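Local coordinates for protein LYND (Lyngbya aestuarii, PDB 4V1T) that probably acts as an ATP- and magnesium-dependent YcaO cyclodehydratase, converting cysteine residues of precursor peptides into thiazoline rings, at residues B[454-459]-B[733-738]; B[528-533]-B[737-742]; B[545-550]-B[601-606]; B[554-559]-B[747-752]. All blocks are in the same frame, centred on the assembly; numbering follows the deposited sequence.

Two elements organise the four contacts: the loop after strand 728-733, and helix 538-561. Contacts 1 and 2, centres about 9 Å apart, share Met737 and Arg738 of that loop, one reaching helix 454-457 and the other the turn before strand 532-535. Contacts 3 and 4 (centres about 13 Å apart) use successive parts of helix 538-561. Met737 joins the two systems, its CE 3.5 Å from Val550 CG2 of contact 3. Contacts 2 and 3 each supply one residue to the ADP pocket, Ala533 and Glu548, and Gly531 N lies 3.0 Å from Glu548 OE1, a probable hydrogen bond. Thr733 (contact 1) and Ala556 (contact 4) keep their side chains about 13 and 14 Å from bound magnesium.

Contact 1: B[454-459]-B[733-738]; sequences EQCLCF and TVPGMR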
loop_
_atom_site.group_PDB
_atom_site.type_symbol
_atom_site.label_atom_id
_atom_site.label_comp_id
_atom_site.label_asym_id
_atom_site.label_seq_id
_atom_site.Cartn_x
_atom_site.Cartn_y
_atom_site.Cartn_z
ATOM N N GLU B 454 27.546 -0.769 -37.304
ATOM C CA GLU B 454 27.326 0.536 -37.924
ATOM C C GLU B 454 25.964 0.651 -38.592
ATOM O O GLU B 454 25.466 1.752 -38.808
ATOM C CB GLU B 454 28.427 0.834 -38.946
ATOM C CG GLU B 454 29.794 1.035 -38.312
ATOM C CD GLU B 454 30.851 1.479 -39.314
ATOM O OE1 GLU B 454 30.511 2.155 -40.308
ATOM O OE2 GLU B 454 32.029 1.156 -39.103
ATOM N N GLN B 455 25.352 -0.484 -38.909
ATOM C CA GLN B 455 23.992 -0.492 -39.439
ATOM C C GLN B 455 22.971 -0.029 -38.388
ATOM O O GLN B 455 21.874 0.430 -38.715
ATOM C CB GLN B 455 23.623 -1.890 -39.922
ATOM C CG GLN B 455 24.334 -2.313 -41.187
ATOM C CD GLN B 455 23.881 -3.676 -41.651
ATOM O OE1 GLN B 455 22.703 -3.875 -41.961
ATOM N NE2 GLN B 455 24.808 -4.633 -41.684
ATOM N N CYS B 456 23.336 -0.151 -37.119
ATOM C CA CYS B 456 22.451 0.261 -36.042
ATOM C C CYS B 456 22.798 1.656 -35.555
ATOM O O CYS B 456 21.911 2.465 -35.331
ATOM C CB CYS B 456 22.530 -0.737 -34.897
ATOM S SG CYS B 456 22.035 -2.397 -35.395
ATOM N N LEU B 457 24.095 1.930 -35.409
ATOM C CA LEU B 457 24.552 3.193 -34.842
ATOM C C LEU B 457 24.301 4.356 -35.785
ATOM O O LEU B 457 23.727 5.362 -35.396
ATOM C CB LEU B 457 26.039 3.115 -34.489
ATOM C CG LEU B 457 26.436 2.043 -33.467
ATOM C CD1 LEU B 457 27.948 1.963 -33.340
ATOM C CD2 LEU B 457 25.787 2.289 -32.106
ATOM N N CYS B 458 24.729 4.206 -37.029
ATOM C CA CYS B 458 24.526 5.223 -38.054
ATOM C C CYS B 458 25.264 6.535 -37.733
ATOM O O CYS B 458 24.722 7.622 -37.915
ATOM C CB CYS B 458 23.022 5.500 -38.256
ATOM S SG CYS B 458 22.019 4.063 -38.710
ATOM N N PHE B 459 26.500 6.432 -37.257
ATOM C CA PHE B 459 27.360 7.600 -37.134
ATOM C C PHE B 459 27.966 7.934 -38.511
ATOM O O PHE B 459 28.201 7.047 -39.325
ATOM C CB PHE B 459 28.481 7.349 -36.123
ATOM C CG PHE B 459 28.030 7.379 -34.695
ATOM C CD1 PHE B 459 27.901 8.584 -34.021
ATOM C CD2 PHE B 459 27.763 6.206 -34.011
ATOM C CE1 PHE B 459 27.498 8.622 -32.697
ATOM C CE2 PHE B 459 27.349 6.235 -32.682
ATOM C CZ PHE B 459 27.218 7.443 -32.022
ATOM N N THR B 733 15.256 -4.159 -32.112
ATOM C CA THR B 733 16.185 -3.438 -32.965
ATOM C C THR B 733 15.760 -3.520 -34.417
ATOM O O THR B 733 15.592 -4.611 -34.948
ATOM C CB THR B 733 17.615 -3.995 -32.831
ATOM O OG1 THR B 733 18.090 -3.724 -31.510
ATOM C CG2 THR B 733 18.568 -3.338 -33.847
ATOM N N VAL B 734 15.606 -2.354 -35.046
ATOM C CA VAL B 734 15.285 -2.257 -36.463
ATOM C C VAL B 734 16.385 -1.458 -37.160
ATOM O O VAL B 734 16.321 -0.234 -37.228
ATOM C CB VAL B 734 13.913 -1.601 -36.698
ATOM C CG1 VAL B 734 13.594 -1.558 -38.178
ATOM C CG2 VAL B 734 12.813 -2.377 -35.974
ATOM N N PRO B 735 17.414 -2.148 -37.669
ATOM C CA PRO B 735 18.568 -1.457 -38.257
ATOM C C PRO B 735 18.182 -0.463 -39.345
ATOM O O PRO B 735 17.468 -0.820 -40.272
ATOM C CB PRO B 735 19.390 -2.605 -38.845
ATOM C CG PRO B 735 19.040 -3.779 -37.997
ATOM C CD PRO B 735 17.586 -3.612 -37.693
ATOM N N GLY B 736 18.653 0.775 -39.209
ATOM C CA GLY B 736 18.335 1.845 -40.144
ATOM C C GLY B 736 17.490 2.930 -39.493
ATOM O O GLY B 736 17.640 4.109 -39.793
ATOM N N MET B 737 16.602 2.537 -38.589
ATOM C CA MET B 737 15.751 3.510 -37.908
ATOM C C MET B 737 16.581 4.347 -36.958
ATOM O O MET B 737 17.499 3.850 -36.318
ATOM C CB MET B 737 14.602 2.815 -37.179
ATOM C CG MET B 737 13.580 2.224 -38.150
ATOM S SD MET B 737 12.124 1.530 -37.361
ATOM C CE MET B 737 11.264 3.021 -36.886
ATOM N N ARG B 738 16.243 5.627 -36.877
ATOM C CA ARG B 738 17.091 6.609 -36.221
ATOM C C ARG B 738 16.794 6.793 -34.732
ATOM O O ARG B 738 15.636 6.760 -34.297
ATOM C CB ARG B 738 16.960 7.958 -36.935
ATOM C CG ARG B 738 16.914 7.874 -38.454
ATOM C CD ARG B 738 18.148 7.200 -39.020
ATOM N NE ARG B 738 19.347 7.985 -38.761
ATOM C CZ ARG B 738 20.434 7.991 -39.518
ATOM N NH1 ARG B 738 20.496 7.254 -40.612
ATOM N NH2 ARG B 738 21.461 8.748 -39.177
HETATM O O HOH W 1 19.619 2.022 -36.782
#
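At the end of strand 728-733 of an antiparallel sheet, Thr733 offers its methyl CG2, set anti to the backbone N, to Cys456 SG at 3.9 Å. Pro735 follows, its CG 4.2 Å from Cys456 SG. Gly736 has a phi of 113°, where a CB would collide with the carbonyl O of Pro735; its N donates to a bridging water 2.9 Å away. That water also lies 2.7 Å from Cys456 O and 2.8 Å from Met737 O, both acceptors for protons too few to serve every acceptor in reach. Arg738, bent at chi2 (-58°) and chi3 (-65°), lays its guanidinium beside the helix end, with Cys458 CB 3.5 Å above one face, toward the rim. Its NH2 is fixed elsewhere, by the carbonyls of Arg743 and Gly745. An alanine here would probably lose both those bonds and the flat surface under Cys458. The loop is therefore joined to helix 454-457 chiefly by van der Waals contact and a shared water, the arginine's charge probably eased by the neighbouring carbonyls.

Contact 2: B[528-533]-B[737-742]; sequences DSNGNA and MRHFWS. With ADP (adenosine-5'-diphosphate), chain L.
The imidazole of His739 is held on both faces, and here the packing is tight. Asn530 CB lies over one face as a CH-pi contact, 3.9 Å from the ring centroid and 25° off the normal. Over the opposite face comes Trp741, whose indole in turn has His739 NE2 above its centre at 3.2 Å from the plane. Asp528 meets the imidazole tip to tip, OD2 sitting at the edge in the ring plane, 3.7 Å from ND1 and without a hydrogen bond; its other oxygen, OD1, is engaged by Lys731 in a salt bridge. Asp528 CB also touches Trp741 CZ3 (3.8 Å). Replacing His739 by an alanine would probably leave Asn530 and Trp741 without the ring that separates them. The first segment holds a type II beta turn, Ser529 to Asn532, that leads into strand 532-535 of an antiparallel sheet; there Ala533 CA comes 3.5 Å from ADP O3'. Looser is the approach to Arg738, whose O stays 4.4 Å from Asn530 ND2. A water bridges the two, accepting from Asn530 ND2 at 3.2 Å and donating to Arg738 O at 2.5 Å, while Asn530 OD1 takes a hydrogen bond from Arg552 NE.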
loop_
_atom_site.group_PDB
_atom_site.type_symbol
_atom_site.label_atom_id
_atom_site.label_comp_id
_atom_site.label_asym_id
_atom_site.label_seq_id
_atom_site.Cartn_x
_atom_site.Cartn_y
_atom_site.Cartn_z
ATOM N N ASP B 528 22.500 1.130 -25.616
ATOM C CA ASP B 528 21.541 2.190 -25.325
ATOM C C ASP B 528 20.178 1.593 -24.969
ATOM O O ASP B 528 19.973 0.374 -25.053
ATOM C CB ASP B 528 21.427 3.171 -26.504
ATOM C CG ASP B 528 20.982 2.510 -27.797
ATOM O OD1 ASP B 528 20.168 1.565 -27.770
ATOM O OD2 ASP B 528 21.443 2.961 -28.864
ATOM N N SER B 529 19.250 2.460 -24.583
ATOM C CA SER B 529 17.944 2.033 -24.088
ATOM C C SER B 529 16.871 2.043 -25.169
ATOM O O SER B 529 15.730 1.691 -24.910
ATOM C CB SER B 529 17.511 2.929 -22.919
ATOM O OG SER B 529 17.329 4.272 -23.330
ATOM N N ASN B 530 17.232 2.445 -26.385
ATOM C CA ASN B 530 16.248 2.578 -27.454
ATOM C C ASN B 530 15.719 1.227 -27.954
ATOM O O ASN B 530 16.474 0.378 -28.416
ATOM C CB ASN B 530 16.831 3.371 -28.630
ATOM C CG ASN B 530 15.773 3.770 -29.630
ATOM O OD1 ASN B 530 14.574 3.692 -29.331
ATOM N ND2 ASN B 530 16.198 4.199 -30.818
ATOM N N GLY B 531 14.406 1.050 -27.866
ATOM C CA GLY B 531 13.768 -0.193 -28.251
ATOM C C GLY B 531 13.590 -1.132 -27.073
ATOM O O GLY B 531 12.929 -2.161 -27.190
ATOM N N ASN B 532 14.197 -0.792 -25.943
ATOM C CA ASN B 532 14.050 -1.586 -24.743
ATOM C C ASN B 532 12.672 -1.366 -24.149
ATOM O O ASN B 532 12.211 -0.228 -24.036
ATOM C CB ASN B 532 15.104 -1.226 -23.699
ATOM C CG ASN B 532 16.510 -1.551 -24.150
ATOM O OD1 ASN B 532 16.905 -1.244 -25.286
ATOM N ND2 ASN B 532 17.279 -2.169 -23.264
ATOM N N ALA B 533 12.012 -2.456 -23.777
ATOM C CA ALA B 533 10.697 -2.358 -23.166
ATOM C C ALA B 533 10.370 -3.590 -22.331
ATOM O O ALA B 533 10.934 -4.673 -22.534
ATOM C CB ALA B 533 9.636 -2.149 -24.240
ATOM N N MET B 737 16.602 2.537 -38.589
ATOM C CA MET B 737 15.751 3.510 -37.908
ATOM C C MET B 737 16.581 4.347 -36.958
ATOM O O MET B 737 17.499 3.850 -36.318
ATOM C CB MET B 737 14.602 2.815 -37.179
ATOM C CG MET B 737 13.580 2.224 -38.150
ATOM S SD MET B 737 12.124 1.530 -37.361
ATOM C CE MET B 737 11.264 3.021 -36.886
ATOM N N ARG B 738 16.243 5.627 -36.877
ATOM C CA ARG B 738 17.091 6.609 -36.221
ATOM C C ARG B 738 16.794 6.793 -34.732
ATOM O O ARG B 738 15.636 6.760 -34.297
ATOM C CB ARG B 738 16.960 7.958 -36.935
ATOM C CG ARG B 738 16.914 7.874 -38.454
ATOM C CD ARG B 738 18.148 7.200 -39.020
ATOM N NE ARG B 738 19.347 7.985 -38.761
ATOM C CZ ARG B 738 20.434 7.991 -39.518
ATOM N NH1 ARG B 738 20.496 7.254 -40.612
ATOM N NH2 ARG B 738 21.461 8.748 -39.177
ATOM N N HIS B 739 17.861 6.992 -33.963
ATOM C CA HIS B 739 17.766 7.450 -32.590
ATOM C C HIS B 739 17.649 8.963 -32.650
ATOM O O HIS B 739 18.115 9.563 -33.612
ATOM C CB HIS B 739 19.005 7.011 -31.798
ATOM C CG HIS B 739 18.792 6.933 -30.316
ATOM N ND1 HIS B 739 19.447 6.017 -29.524
ATOM C CD2 HIS B 739 18.005 7.649 -29.482
ATOM C CE1 HIS B 739 19.078 6.174 -28.267
ATOM N NE2 HIS B 739 18.200 7.156 -28.214
ATOM N N PHE B 740 17.018 9.585 -31.658
ATOM C CA PHE B 740 16.937 11.046 -31.624
ATOM C C PHE B 740 18.189 11.689 -31.029
ATOM O O PHE B 740 18.180 12.862 -30.654
ATOM C CB PHE B 740 15.678 11.519 -30.876
ATOM C CG PHE B 740 15.599 11.099 -29.422
ATOM C CD1 PHE B 740 16.526 11.543 -28.491
ATOM C CD2 PHE B 740 14.533 10.343 -28.975
ATOM C CE1 PHE B 740 16.421 11.186 -27.159
ATOM C CE2 PHE B 740 14.423 9.987 -27.637
ATOM C CZ PHE B 740 15.367 10.403 -26.731
ATOM N N TRP B 741 19.267 10.917 -30.963
ATOM C CA TRP B 741 20.576 11.434 -30.587
ATOM C C TRP B 741 21.305 11.905 -31.845
ATOM O O TRP B 741 20.882 11.598 -32.960
ATOM C CB TRP B 741 21.383 10.355 -29.853
ATOM C CG TRP B 741 20.794 9.952 -28.523
ATOM C CD1 TRP B 741 19.799 10.589 -27.836
ATOM C CD2 TRP B 741 21.182 8.834 -27.719
ATOM N NE1 TRP B 741 19.539 9.931 -26.652
ATOM C CE2 TRP B 741 20.375 8.850 -26.560
ATOM C CE3 TRP B 741 22.134 7.818 -27.865
ATOM C CZ2 TRP B 741 20.488 7.887 -25.560
ATOM C CZ3 TRP B 741 22.243 6.862 -26.868
ATOM C CH2 TRP B 741 21.429 6.905 -25.731
ATOM N N SER B 742 22.387 12.660 -31.665
ATOM C CA SER B 742 23.101 13.269 -32.786
ATOM C C SER B 742 23.944 12.259 -33.574
ATOM O O SER B 742 25.175 12.252 -33.483
ATOM C CB SER B 742 23.993 14.407 -32.283
ATOM O OG SER B 742 23.219 15.442 -31.683
HETATM P PB ADP L . 8.644 5.170 -21.753
HETATM O O1B ADP L . 9.458 4.273 -22.649
HETATM O O2B ADP L . 8.213 6.451 -22.406
HETATM O O3B ADP L . 9.259 5.341 -20.397
HETATM P PA ADP L . 6.343 4.220 -20.250
HETATM O O1A ADP L . 4.901 4.168 -20.684
HETATM O O2A ADP L . 6.761 5.243 -19.210
HETATM O O3A ADP L . 7.276 4.322 -21.569
HETATM O "O5'" ADP L . 6.735 2.769 -19.709
HETATM C "C5'" ADP L . 7.949 2.546 -19.019
HETATM C "C4'" ADP L . 8.252 1.057 -19.072
HETATM O "O4'" ADP L . 7.312 0.332 -18.282
HETATM C "C3'" ADP L . 8.124 0.509 -20.482
HETATM O "O3'" ADP L . 9.128 -0.483 -20.662
HETATM C "C2'" ADP L . 6.765 -0.146 -20.546
HETATM O "O2'" ADP L . 6.752 -1.302 -21.388
HETATM C "C1'" ADP L . 6.529 -0.539 -19.101
HETATM N N9 ADP L . 5.092 -0.452 -18.753
HETATM C C8 ADP L . 4.337 0.667 -18.717
HETATM N N7 ADP L . 3.068 0.373 -18.342
HETATM C C5 ADP L . 3.007 -0.950 -18.130
HETATM C C6 ADP L . 1.964 -1.909 -17.717
HETATM N N6 ADP L . 0.715 -1.460 -17.459
HETATM N N1 ADP L . 2.301 -3.213 -17.617
HETATM C C2 ADP L . 3.547 -3.648 -17.877
HETATM N N3 ADP L . 4.548 -2.825 -18.258
HETATM C C4 ADP L . 4.343 -1.494 -18.403
HETATM O O HOH W 2 14.640 4.623 -33.536
#

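Contact 3: B[545-550]-B[601-606]; sequences GFMELV and LGIPAF. With MG (magnesium ion), chain O.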
loop_
_atom_site.group_PDB
_atom_site.type_symbol
_atom_site.label_atom_id
_atom_site.label_comp_id
_atom_site.label_asym_id
_atom_site.label_seq_id
_atom_site.Cartn_x
_atom_site.Cartn_y
_atom_site.Cartn_z
ATOM N N GLY B 545 8.334 -1.842 -27.509
ATOM C CA GLY B 545 9.699 -1.593 -27.947
ATOM C C GLY B 545 9.735 -1.061 -29.364
ATOM O O GLY B 545 10.439 -0.096 -29.658
ATOM N N PHE B 546 8.957 -1.694 -30.236
ATOM C CA PHE B 546 8.844 -1.272 -31.633
ATOM C C PHE B 546 8.339 0.171 -31.717
ATOM O O PHE B 546 8.908 1.001 -32.419
ATOM C CB PHE B 546 7.898 -2.209 -32.412
ATOM C CG PHE B 546 7.953 -2.020 -33.901
ATOM C CD1 PHE B 546 7.209 -1.029 -34.515
ATOM C CD2 PHE B 546 8.773 -2.816 -34.680
ATOM C CE1 PHE B 546 7.281 -0.839 -35.881
ATOM C CE2 PHE B 546 8.844 -2.636 -36.048
ATOM C CZ PHE B 546 8.095 -1.647 -36.650
ATOM N N MET B 547 7.269 0.468 -30.992
ATOM C CA MET B 547 6.691 1.803 -31.005
ATOM C C MET B 547 7.691 2.831 -30.497
ATOM O O MET B 547 7.691 3.983 -30.944
ATOM C CB MET B 547 5.419 1.855 -30.143
ATOM C CG MET B 547 4.237 1.149 -30.769
ATOM S SD MET B 547 3.851 1.821 -32.395
ATOM C CE MET B 547 3.151 0.375 -33.161
ATOM N N GLU B 548 8.545 2.425 -29.563
ATOM C CA GLU B 548 9.588 3.319 -29.106
ATOM C C GLU B 548 10.500 3.658 -30.286
ATOM O O GLU B 548 10.788 4.815 -30.522
ATOM C CB GLU B 548 10.392 2.714 -27.963
ATOM C CG GLU B 548 11.372 3.700 -27.339
ATOM C CD GLU B 548 11.787 3.287 -25.950
ATOM O OE1 GLU B 548 12.699 2.449 -25.822
ATOM O OE2 GLU B 548 11.183 3.787 -24.983
ATOM N N LEU B 549 10.910 2.653 -31.049
ATOM C CA LEU B 549 11.778 2.887 -32.206
ATOM C C LEU B 549 11.190 3.891 -33.218
ATOM O O LEU B 549 11.899 4.780 -33.686
ATOM C CB LEU B 549 12.083 1.567 -32.909
ATOM C CG LEU B 549 12.901 0.527 -32.131
ATOM C CD1 LEU B 549 13.268 -0.623 -33.050
ATOM C CD2 LEU B 549 14.166 1.116 -31.521
ATOM N N VAL B 550 9.907 3.760 -33.548
ATOM C CA VAL B 550 9.289 4.657 -34.526
ATOM C C VAL B 550 9.141 6.043 -33.919
ATOM O O VAL B 550 9.196 7.051 -34.625
ATOM C CB VAL B 550 7.892 4.158 -35.021
ATOM C CG1 VAL B 550 7.249 5.170 -35.968
ATOM C CG2 VAL B 550 8.011 2.801 -35.715
ATOM N N LEU B 601 6.169 5.320 -42.099
ATOM C CA LEU B 601 5.550 4.071 -41.651
ATOM C C LEU B 601 4.058 4.253 -41.394
ATOM O O LEU B 601 3.304 3.279 -41.344
ATOM C CB LEU B 601 6.242 3.539 -40.395
ATOM C CG LEU B 601 7.750 3.282 -40.485
ATOM C CD1 LEU B 601 8.237 2.524 -39.258
ATOM C CD2 LEU B 601 8.119 2.527 -41.753
ATOM N N GLY B 602 3.638 5.504 -41.228
ATOM C CA GLY B 602 2.228 5.827 -41.069
ATOM C C GLY B 602 1.675 5.515 -39.689
ATOM O O GLY B 602 0.471 5.634 -39.458
ATOM N N ILE B 603 2.548 5.103 -38.776
ATOM C CA ILE B 603 2.156 4.843 -37.398
ATOM C C ILE B 603 2.162 6.166 -36.648
ATOM O O ILE B 603 3.188 6.828 -36.591
ATOM C CB ILE B 603 3.112 3.853 -36.709
ATOM C CG1 ILE B 603 3.112 2.511 -37.461
ATOM C CG2 ILE B 603 2.707 3.659 -35.252
ATOM C CD1 ILE B 603 4.136 1.510 -36.955
ATOM N N PRO B 604 1.019 6.555 -36.061
ATOM C CA PRO B 604 0.983 7.894 -35.479
ATOM C C PRO B 604 2.025 8.118 -34.387
ATOM O O PRO B 604 2.178 7.311 -33.474
ATOM C CB PRO B 604 -0.437 8.014 -34.918
ATOM C CG PRO B 604 -1.047 6.671 -35.007
ATOM C CD PRO B 604 -0.275 5.859 -35.978
ATOM N N ALA B 605 2.737 9.227 -34.508
ATOM C CA ALA B 605 3.769 9.601 -33.570
ATOM C C ALA B 605 3.636 11.089 -33.331
ATOM O O ALA B 605 3.372 11.856 -34.263
ATOM C CB ALA B 605 5.146 9.269 -34.126
ATOM N N PHE B 606 3.818 11.501 -32.085
ATOM C CA PHE B 606 3.594 12.888 -31.725
ATOM C C PHE B 606 4.657 13.448 -30.795
ATOM O O PHE B 606 5.342 12.707 -30.093
ATOM C CB PHE B 606 2.222 13.022 -31.073
ATOM C CG PHE B 606 1.093 12.606 -31.963
ATOM C CD1 PHE B 606 0.489 13.525 -32.808
ATOM C CD2 PHE B 606 0.638 11.299 -31.960
ATOM C CE1 PHE B 606 -0.557 13.146 -33.632
ATOM C CE2 PHE B 606 -0.408 10.915 -32.779
ATOM C CZ PHE B 606 -1.002 11.835 -33.619
HETATM MG MG MG O . 11.317 3.427 -22.884
HETATM O O HOH W 3 11.249 2.860 -20.846
HETATM O O HOH W 4 10.449 1.542 -23.311
HETATM O O HOH W 5 12.969 2.114 -22.891
#
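Helix 538-561 packs against the loop that joins strands 590-596 and 605-612 of a three-stranded antiparallel sheet, and its two flanks do different work. The apolar flank carries the contact. Ile603 is its centre: CG2, anti to the backbone N, rests 3.6 Å from Met547 SD, with the methionine chain bent at chi2 (-57°) and crossing the isoleucine at about a right angle. The other arm of Ile603 ends in CD1, which approaches the edge of the Phe546 ring near its plane, 4.1 Å from CE1. Val550 points at the loop and crosses Leu601 obliquely, its CG2 meeting Leu601 CD1 at 3.6 Å. No hydrogen bond spans the two segments, so the fit rests on shape; helix 697-710 adds Cys704 against Phe546 and Met547.

The polar work is done by Glu548, which takes no part in the packing and carries its carboxylate to the magnesium beside ADP. Its CG is anti to the backbone N (chi1 -172°) and the chain runs extended. OE1 accepts a hydrogen bond from Gly531 N, which probably steadies the carboxylate, while OE2 binds magnesium at 2.1 Å. Three waters and two further atoms, one evidently ADP O1B 2.1 Å from magnesium, complete six ligands.

Contact 4: B[554-559]-B[747-752]; sequences GVALWW and GRLYDV
Gly747 O is gripped by two backbone donors, Asp751 N at 3.0 Å and Tyr750 N at 3.2 Å, which fasten the first turn of helix 748-755 to its N-cap residue. This short helix crosses helix 538-561 at -70°, the two local axes approaching to 9.3 Å, and the crossed pair ties a segment near the C-terminus to the long helix of the YcaO domain. Leu557 does most of the filling. With CG anti to its carbonyl carbon, it forks over the start of the shorter helix: CD2 lies 3.3 Å from Arg748 O, while CD1 meets Val752 CG1 at 3.5 Å, the two side chains crossing at about a right angle. Leu749 answers from the other helix. Its CG stands anti to the backbone N (chi1 -174°), carrying CD1 onto the backbone of Ala556, 3.5 Å from the carbonyl O. No hydrogen bond links the two segments directly, but Asn561 ND2, further along the long helix, is hydrogen-bonded to both Leu557 O and Leu749 O. Arg748 NH2 forms salt bridges with Asp553 and Asp600. One face of its guanidinium lies under Val752 CG2, 3.7 Å above the plane and over its centre.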
loop_
_atom_site.group_PDB
_atom_site.type_symbol
_atom_site.label_atom_id
_atom_site.label_comp_id
_atom_site.label_asym_id
_atom_site.label_seq_id
_atom_site.Cartn_x
_atom_site.Cartn_y
_atom_site.Cartn_z
ATOM N N GLY B 554 10.888 9.176 -35.681
ATOM C CA GLY B 554 10.055 10.327 -35.985
ATOM C C GLY B 554 10.595 11.621 -35.406
ATOM O O GLY B 554 10.604 12.660 -36.081
ATOM N N VAL B 555 11.046 11.562 -34.154
ATOM C CA VAL B 555 11.612 12.729 -33.497
ATOM C C VAL B 555 12.890 13.144 -34.213
ATOM O O VAL B 555 13.101 14.329 -34.489
ATOM C CB VAL B 555 11.896 12.467 -31.998
ATOM C CG1 VAL B 555 12.701 13.614 -31.385
ATOM C CG2 VAL B 555 10.596 12.297 -31.227
ATOM N N ALA B 556 13.731 12.166 -34.524
ATOM C CA ALA B 556 15.016 12.447 -35.181
ATOM C C ALA B 556 14.811 13.209 -36.484
ATOM O O ALA B 556 15.479 14.203 -36.737
ATOM C CB ALA B 556 15.774 11.155 -35.441
ATOM N N LEU B 557 13.880 12.736 -37.303
ATOM C CA LEU B 557 13.586 13.366 -38.582
ATOM C C LEU B 557 13.183 14.812 -38.378
ATOM O O LEU B 557 13.714 15.718 -39.027
ATOM C CB LEU B 557 12.460 12.611 -39.300
ATOM C CG LEU B 557 12.760 11.174 -39.751
ATOM C CD1 LEU B 557 11.576 10.596 -40.506
ATOM C CD2 LEU B 557 14.018 11.088 -40.605
ATOM N N TRP B 558 12.240 15.024 -37.469
ATOM C CA TRP B 558 11.717 16.354 -37.194
ATOM C C TRP B 558 12.776 17.275 -36.609
ATOM O O TRP B 558 12.976 18.395 -37.093
ATOM C CB TRP B 558 10.526 16.255 -36.240
ATOM C CG TRP B 558 10.220 17.521 -35.489
ATOM C CD1 TRP B 558 9.807 18.712 -36.010
ATOM C CD2 TRP B 558 10.283 17.702 -34.067
ATOM N NE1 TRP B 558 9.624 19.633 -34.998
ATOM C CE2 TRP B 558 9.901 19.032 -33.799
ATOM C CE3 TRP B 558 10.620 16.865 -32.998
ATOM C CZ2 TRP B 558 9.858 19.546 -32.504
ATOM C CZ3 TRP B 558 10.575 17.375 -31.715
ATOM C CH2 TRP B 558 10.198 18.704 -31.478
ATOM N N TRP B 559 13.460 16.794 -35.579
ATOM C CA TRP B 559 14.383 17.622 -34.815
ATOM C C TRP B 559 15.612 18.070 -35.604
ATOM O O TRP B 559 15.987 19.241 -35.579
ATOM C CB TRP B 559 14.839 16.866 -33.567
ATOM C CG TRP B 559 15.764 17.655 -32.710
ATOM C CD1 TRP B 559 17.129 17.650 -32.758
ATOM C CD2 TRP B 559 15.404 18.573 -31.681
ATOM N NE1 TRP B 559 17.639 18.505 -31.816
ATOM C CE2 TRP B 559 16.599 19.084 -31.141
ATOM C CE3 TRP B 559 14.183 19.009 -31.152
ATOM C CZ2 TRP B 559 16.610 20.014 -30.110
ATOM C CZ3 TRP B 559 14.195 19.932 -30.130
ATOM C CH2 TRP B 559 15.401 20.428 -29.619
ATOM N N GLY B 747 21.262 7.743 -44.617
ATOM C CA GLY B 747 20.077 6.910 -44.506
ATOM C C GLY B 747 18.782 7.688 -44.321
ATOM O O GLY B 747 18.565 8.738 -44.918
ATOM N N ARG B 748 17.924 7.152 -43.470
ATOM C CA ARG B 748 16.582 7.666 -43.278
ATOM C C ARG B 748 16.538 9.128 -42.818
ATOM O O ARG B 748 15.627 9.877 -43.189
ATOM C CB ARG B 748 15.836 6.788 -42.260
ATOM C CG ARG B 748 15.530 5.379 -42.734
ATOM C CD ARG B 748 14.807 4.571 -41.668
ATOM N NE ARG B 748 13.658 5.288 -41.124
ATOM C CZ ARG B 748 12.441 5.283 -41.663
ATOM N NH1 ARG B 748 12.191 4.603 -42.777
ATOM N NH2 ARG B 748 11.462 5.966 -41.085
ATOM N N LEU B 749 17.510 9.524 -42.004
ATOM C CA LEU B 749 17.548 10.882 -41.467
ATOM C C LEU B 749 17.505 11.921 -42.586
ATOM O O LEU B 749 16.838 12.949 -42.470
ATOM C CB LEU B 749 18.798 11.079 -40.609
ATOM C CG LEU B 749 18.892 12.406 -39.857
ATOM C CD1 LEU B 749 17.818 12.516 -38.779
ATOM C CD2 LEU B 749 20.270 12.562 -39.246
ATOM N N TYR B 750 18.200 11.631 -43.675
ATOM C CA TYR B 750 18.267 12.530 -44.824
ATOM C C TYR B 750 17.153 12.236 -45.824
ATOM O O TYR B 750 16.569 13.157 -46.401
ATOM C CB TYR B 750 19.643 12.405 -45.522
ATOM C CG TYR B 750 20.824 12.715 -44.614
ATOM C CD1 TYR B 750 21.313 14.007 -44.496
ATOM C CD2 TYR B 750 21.436 11.720 -43.863
ATOM C CE1 TYR B 750 22.380 14.298 -43.662
ATOM C CE2 TYR B 750 22.509 12.005 -43.028
ATOM C CZ TYR B 750 22.967 13.294 -42.926
ATOM O OH TYR B 750 24.026 13.571 -42.100
ATOM N N ASP B 751 16.856 10.951 -46.019
ATOM C CA ASP B 751 16.032 10.507 -47.148
ATOM C C ASP B 751 14.517 10.599 -46.912
ATOM O O ASP B 751 13.774 10.990 -47.814
ATOM C CB ASP B 751 16.383 9.062 -47.512
ATOM C CG ASP B 751 17.830 8.902 -47.952
ATOM O OD1 ASP B 751 18.625 9.847 -47.771
ATOM O OD2 ASP B 751 18.176 7.823 -48.472
ATOM N N VAL B 752 14.055 10.223 -45.723
ATOM C CA VAL B 752 12.611 10.125 -45.491
ATOM C C VAL B 752 11.885 11.449 -45.769
ATOM O O VAL B 752 10.850 11.443 -46.438
ATOM C CB VAL B 752 12.291 9.646 -44.055
ATOM C CG1 VAL B 752 10.781 9.668 -43.794
ATOM C CG2 VAL B 752 12.845 8.246 -43.844
#